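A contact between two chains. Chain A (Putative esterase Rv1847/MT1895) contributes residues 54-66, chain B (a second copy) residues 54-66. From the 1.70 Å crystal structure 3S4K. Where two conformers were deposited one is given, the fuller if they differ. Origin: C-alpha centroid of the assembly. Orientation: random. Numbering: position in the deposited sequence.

Chain A, residues 54-66: VHGGVYCAMIESI
Chain B (54-66) VHGGVYCAMIESI

Residues 54-66 of the two chains pack as a nearly symmetric pair. Val A54, His A55, Val B54 and His B55 are extended (phi/psi near -60/132 and -63/125). An α-helix follows, running through Ile A66 and Ile B66 and beyond, with phi/psi near -51/-35 at the two glycines of each chain and near -60/-45 after them. The helices run in nearly opposite directions, at 157° between their N-to-C vectors, and their axes approach to 7.9 Å. The contact buries 495 Å², both sides summed.

Glycine makes this close approach possible. Gly A57 CA lies 3.7 Å from Ala B61 CA, and Ala A61 CA 3.7 Å from Gly B57 CA, which fixes the register. A CB on Gly A57 would sit 2.5 Å from Ala B61 CB, and one on Gly B57 2.4 Å from Ala A61 CB, so neither position has room for a side chain. The alanine methyls, directed sideways, fit against the bare backbone. At the centre the two cysteines point toward each other, with Cys A60 CB 3.4 Å from Cys B60 CB. Both are m (chi1 -65° and -63°), and the sulfurs form no disulfide.

The direct hydrogen bonds across the contact are two, reciprocal and at its ends. His A55 NE2 donates to Ser B65 OG at 2.7 Å (N-H...O angle 166°), and His B55 NE2 to Ser A65 OG at 2.7 Å. Each imidazole also caps its own helix: His A55 ND1 accepts from Gly A57 N at 2.9 Å and His B55 ND1 from Gly B57 N at 3.0 Å. Its t rotamer (chi1 -169°, chi2 -66° in A and -70° in B) brings the ring end nearer the partner although CA-to-CB points sideways. The serines are m (chi1 -79° in A, -86° in B). At the ring edge, His A55 CE1 is 3.5 Å from Ala B61 O, and His B55 CE1 3.5 Å from Ala A61 O.

Glu A64 and Glu B64 point toward the opposite helix (chi1 t, chi2 p near 75°, chi3 near 10°), packing their aliphatic portions at its N-terminus: Glu B64 CG is 4.1 Å from Gly A57 N, and Glu A64 CG 4.1 Å from Gly B57 N. One water accepts from Gly A56 N (3.2 Å) and donates weakly to Glu B64 OE2 (3.5 Å); another accepts from Gly B56 N (3.2 Å) and donates weakly to Glu A64 OE2 (3.3 Å). Val A58, Met A62, Val B58 and Met B62 point away.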

# COMPACT_ATOMS: atom_id res chain seq x y z
N VAL A 54 -1.00 13.22 1.43
CA VAL A 54 -0.46 12.06 0.72
C VAL A 54 -1.43 10.88 0.84
O VAL A 54 -1.92 10.57 1.95
CB VAL A 54 0.93 11.66 1.29
CG1 VAL A 54 1.44 10.35 0.63
CG2 VAL A 54 1.94 12.82 1.16
N HIS A 55 -1.73 10.23 -0.28
CA HIS A 55 -2.53 8.99 -0.31
C HIS A 55 -1.77 7.90 0.45
O HIS A 55 -0.59 7.64 0.20
CB HIS A 55 -2.73 8.58 -1.76
CG HIS A 55 -3.73 7.49 -1.98
ND1 HIS A 55 -3.55 6.21 -1.52
CD2 HIS A 55 -4.89 7.48 -2.68
CE1 HIS A 55 -4.56 5.45 -1.91
NE2 HIS A 55 -5.39 6.21 -2.61
N GLY A 56 -2.43 7.29 1.43
CA GLY A 56 -1.78 6.26 2.24
C GLY A 56 -1.13 5.15 1.43
O GLY A 56 -0.08 4.58 1.82
N GLY A 57 -1.77 4.81 0.33
CA GLY A 57 -1.23 3.86 -0.65
C GLY A 57 0.19 4.14 -1.09
O GLY A 57 0.93 3.21 -1.41
N VAL A 58 0.56 5.42 -1.16
CA VAL A 58 1.93 5.81 -1.55
C VAL A 58 2.94 5.29 -0.55
O VAL A 58 3.96 4.68 -0.92
CB VAL A 58 2.03 7.35 -1.66
CG1 VAL A 58 3.49 7.86 -1.77
CG2 VAL A 58 1.18 7.85 -2.81
N TYR A 59 2.64 5.50 0.73
CA TYR A 59 3.47 4.98 1.82
C TYR A 59 3.49 3.45 1.84
O TYR A 59 4.55 2.85 1.98
CB TYR A 59 3.02 5.49 3.18
CG TYR A 59 3.13 6.99 3.35
CD1 TYR A 59 4.29 7.67 3.01
CD2 TYR A 59 2.09 7.72 3.91
CE1 TYR A 59 4.39 9.04 3.17
CE2 TYR A 59 2.18 9.10 4.08
CZ TYR A 59 3.32 9.75 3.72
OH TYR A 59 3.41 11.11 3.90
N CYS A 60 2.32 2.83 1.76
CA CYS A 60 2.28 1.37 1.57
C CYS A 60 3.23 0.88 0.49
O CYS A 60 3.97 -0.07 0.67
CB CYS A 60 0.88 0.93 1.26
SG CYS A 60 -0.30 1.17 2.58
N ALA A 61 3.21 1.55 -0.66
CA ALA A 61 4.01 1.14 -1.80
C ALA A 61 5.50 1.34 -1.58
O ALA A 61 6.34 0.50 -1.92
CB ALA A 61 3.53 1.91 -3.06
N MET A 62 5.84 2.48 -1.00
CA MET A 62 7.21 2.82 -0.61
C MET A 62 7.78 1.75 0.31
O MET A 62 8.89 1.23 0.12
CB MET A 62 7.26 4.14 0.15
CG MET A 62 7.41 5.39 -0.67
SD MET A 62 7.87 6.76 0.44
CE MET A 62 9.60 6.46 0.76
N ILE A 63 7.00 1.43 1.33
CA ILE A 63 7.36 0.43 2.33
C ILE A 63 7.56 -0.91 1.64
O ILE A 63 8.54 -1.59 1.87
CB ILE A 63 6.29 0.42 3.46
CG1 ILE A 63 6.50 1.63 4.36
CG2 ILE A 63 6.29 -0.93 4.28
CD1 ILE A 63 5.27 2.05 5.14
N GLU A 64 6.67 -1.25 0.72
CA GLU A 64 6.78 -2.53 -0.00
C GLU A 64 8.07 -2.62 -0.82
O GLU A 64 8.79 -3.64 -0.77
CB GLU A 64 5.54 -2.71 -0.89
CG GLU A 64 5.47 -4.05 -1.64
CD GLU A 64 5.11 -5.23 -0.76
OE1 GLU A 64 4.74 -5.02 0.42
OE2 GLU A 64 5.18 -6.38 -1.27
N SER A 65 8.37 -1.55 -1.56
CA SER A 65 9.56 -1.50 -2.41
C SER A 65 10.85 -1.59 -1.62
O SER A 65 11.75 -2.36 -1.94
CB SER A 65 9.58 -0.19 -3.22
OG SER A 65 8.71 -0.27 -4.33
N ILE A 66 10.97 -0.78 -0.59
CA ILE A 66 12.24 -0.70 0.16
C ILE A 66 12.51 -2.03 0.85
O ILE A 66 13.62 -2.57 0.78
CB ILE A 66 12.25 0.51 1.14
CG1 ILE A 66 12.06 1.82 0.37
CG2 ILE A 66 13.63 0.57 1.90
CD1 ILE A 66 11.87 3.09 1.24
N VAL B 54 2.25 -7.51 -10.80
CA VAL B 54 1.76 -6.27 -10.18
C VAL B 54 2.56 -5.96 -8.91
O VAL B 54 2.75 -6.85 -8.07
CB VAL B 54 0.24 -6.38 -9.83
CG1 VAL B 54 -0.25 -5.09 -9.11
CG2 VAL B 54 -0.58 -6.67 -11.09
N HIS B 55 3.01 -4.71 -8.78
CA HIS B 55 3.63 -4.22 -7.54
C HIS B 55 2.62 -4.28 -6.40
O HIS B 55 1.50 -3.79 -6.53
CB HIS B 55 4.10 -2.80 -7.78
CG HIS B 55 4.98 -2.25 -6.71
ND1 HIS B 55 4.51 -1.94 -5.46
CD2 HIS B 55 6.28 -1.88 -6.73
CE1 HIS B 55 5.50 -1.43 -4.74
NE2 HIS B 55 6.58 -1.38 -5.49
N GLY B 56 2.99 -4.93 -5.29
CA GLY B 56 2.06 -5.05 -4.15
C GLY B 56 1.44 -3.74 -3.66
O GLY B 56 0.28 -3.69 -3.20
N GLY B 57 2.24 -2.70 -3.72
CA GLY B 57 1.79 -1.34 -3.41
C GLY B 57 0.55 -0.91 -4.16
O GLY B 57 -0.26 -0.15 -3.63
N VAL B 58 0.39 -1.36 -5.41
CA VAL B 58 -0.82 -1.04 -6.19
C VAL B 58 -2.06 -1.55 -5.48
O VAL B 58 -3.04 -0.85 -5.31
CB VAL B 58 -0.73 -1.65 -7.59
CG1 VAL B 58 -2.08 -1.52 -8.35
CG2 VAL B 58 0.44 -1.00 -8.37
N TYR B 59 -2.00 -2.80 -5.03
CA TYR B 59 -3.11 -3.38 -4.29
C TYR B 59 -3.32 -2.72 -2.93
O TYR B 59 -4.46 -2.46 -2.54
CB TYR B 59 -2.91 -4.87 -4.07
CG TYR B 59 -2.86 -5.70 -5.33
CD1 TYR B 59 -3.83 -5.56 -6.31
CD2 TYR B 59 -1.89 -6.68 -5.50
CE1 TYR B 59 -3.81 -6.34 -7.47
CE2 TYR B 59 -1.84 -7.47 -6.66
CZ TYR B 59 -2.79 -7.31 -7.64
OH TYR B 59 -2.72 -8.10 -8.76
N CYS B 60 -2.24 -2.49 -2.18
CA CYS B 60 -2.39 -1.72 -0.94
C CYS B 60 -3.15 -0.41 -1.18
O CYS B 60 -4.01 -0.02 -0.40
CB CYS B 60 -1.04 -1.41 -0.35
SG CYS B 60 -0.06 -2.84 0.16
N ALA B 61 -2.82 0.26 -2.28
CA ALA B 61 -3.39 1.56 -2.59
C ALA B 61 -4.86 1.46 -2.98
O ALA B 61 -5.71 2.24 -2.54
CB ALA B 61 -2.60 2.24 -3.71
N MET B 62 -5.15 0.47 -3.80
CA MET B 62 -6.52 0.16 -4.20
C MET B 62 -7.39 -0.13 -2.97
O MET B 62 -8.51 0.40 -2.83
CB MET B 62 -6.45 -1.07 -5.11
CG MET B 62 -7.72 -1.49 -5.76
SD MET B 62 -7.30 -2.46 -7.23
CE MET B 62 -8.98 -2.88 -7.76
N ILE B 63 -6.88 -0.97 -2.10
CA ILE B 63 -7.54 -1.30 -0.85
C ILE B 63 -7.79 -0.05 -0.02
O ILE B 63 -8.89 0.18 0.46
CB ILE B 63 -6.74 -2.40 -0.12
CG1 ILE B 63 -6.97 -3.74 -0.81
CG2 ILE B 63 -7.07 -2.46 1.37
CD1 ILE B 63 -5.89 -4.78 -0.54
N GLU B 64 -6.78 0.81 0.10
CA GLU B 64 -6.92 2.04 0.87
C GLU B 64 -8.00 2.96 0.32
O GLU B 64 -8.84 3.47 1.06
CB GLU B 64 -5.55 2.76 0.94
CG GLU B 64 -5.52 3.99 1.81
CD GLU B 64 -5.51 3.69 3.31
OE1 GLU B 64 -5.36 2.52 3.70
OE2 GLU B 64 -5.66 4.64 4.11
N SER B 65 -7.99 3.16 -1.00
CA SER B 65 -8.97 4.01 -1.68
C SER B 65 -10.39 3.52 -1.51
O SER B 65 -11.30 4.27 -1.13
CB SER B 65 -8.67 4.08 -3.18
OG SER B 65 -7.72 5.08 -3.45
N ILE B 66 -10.60 2.24 -1.81
CA ILE B 66 -11.97 1.70 -1.79
C ILE B 66 -12.55 1.73 -0.37
O ILE B 66 -13.68 2.15 -0.16
CB ILE B 66 -12.03 0.29 -2.42
CG1 ILE B 66 -11.53 0.34 -3.88
CG2 ILE B 66 -13.50 -0.25 -2.40
CD1 ILE B 66 -11.34 -1.05 -4.52
O HOH W 1 -5.49 7.55 2.18
O HOH W 2 5.82 -6.15 -4.51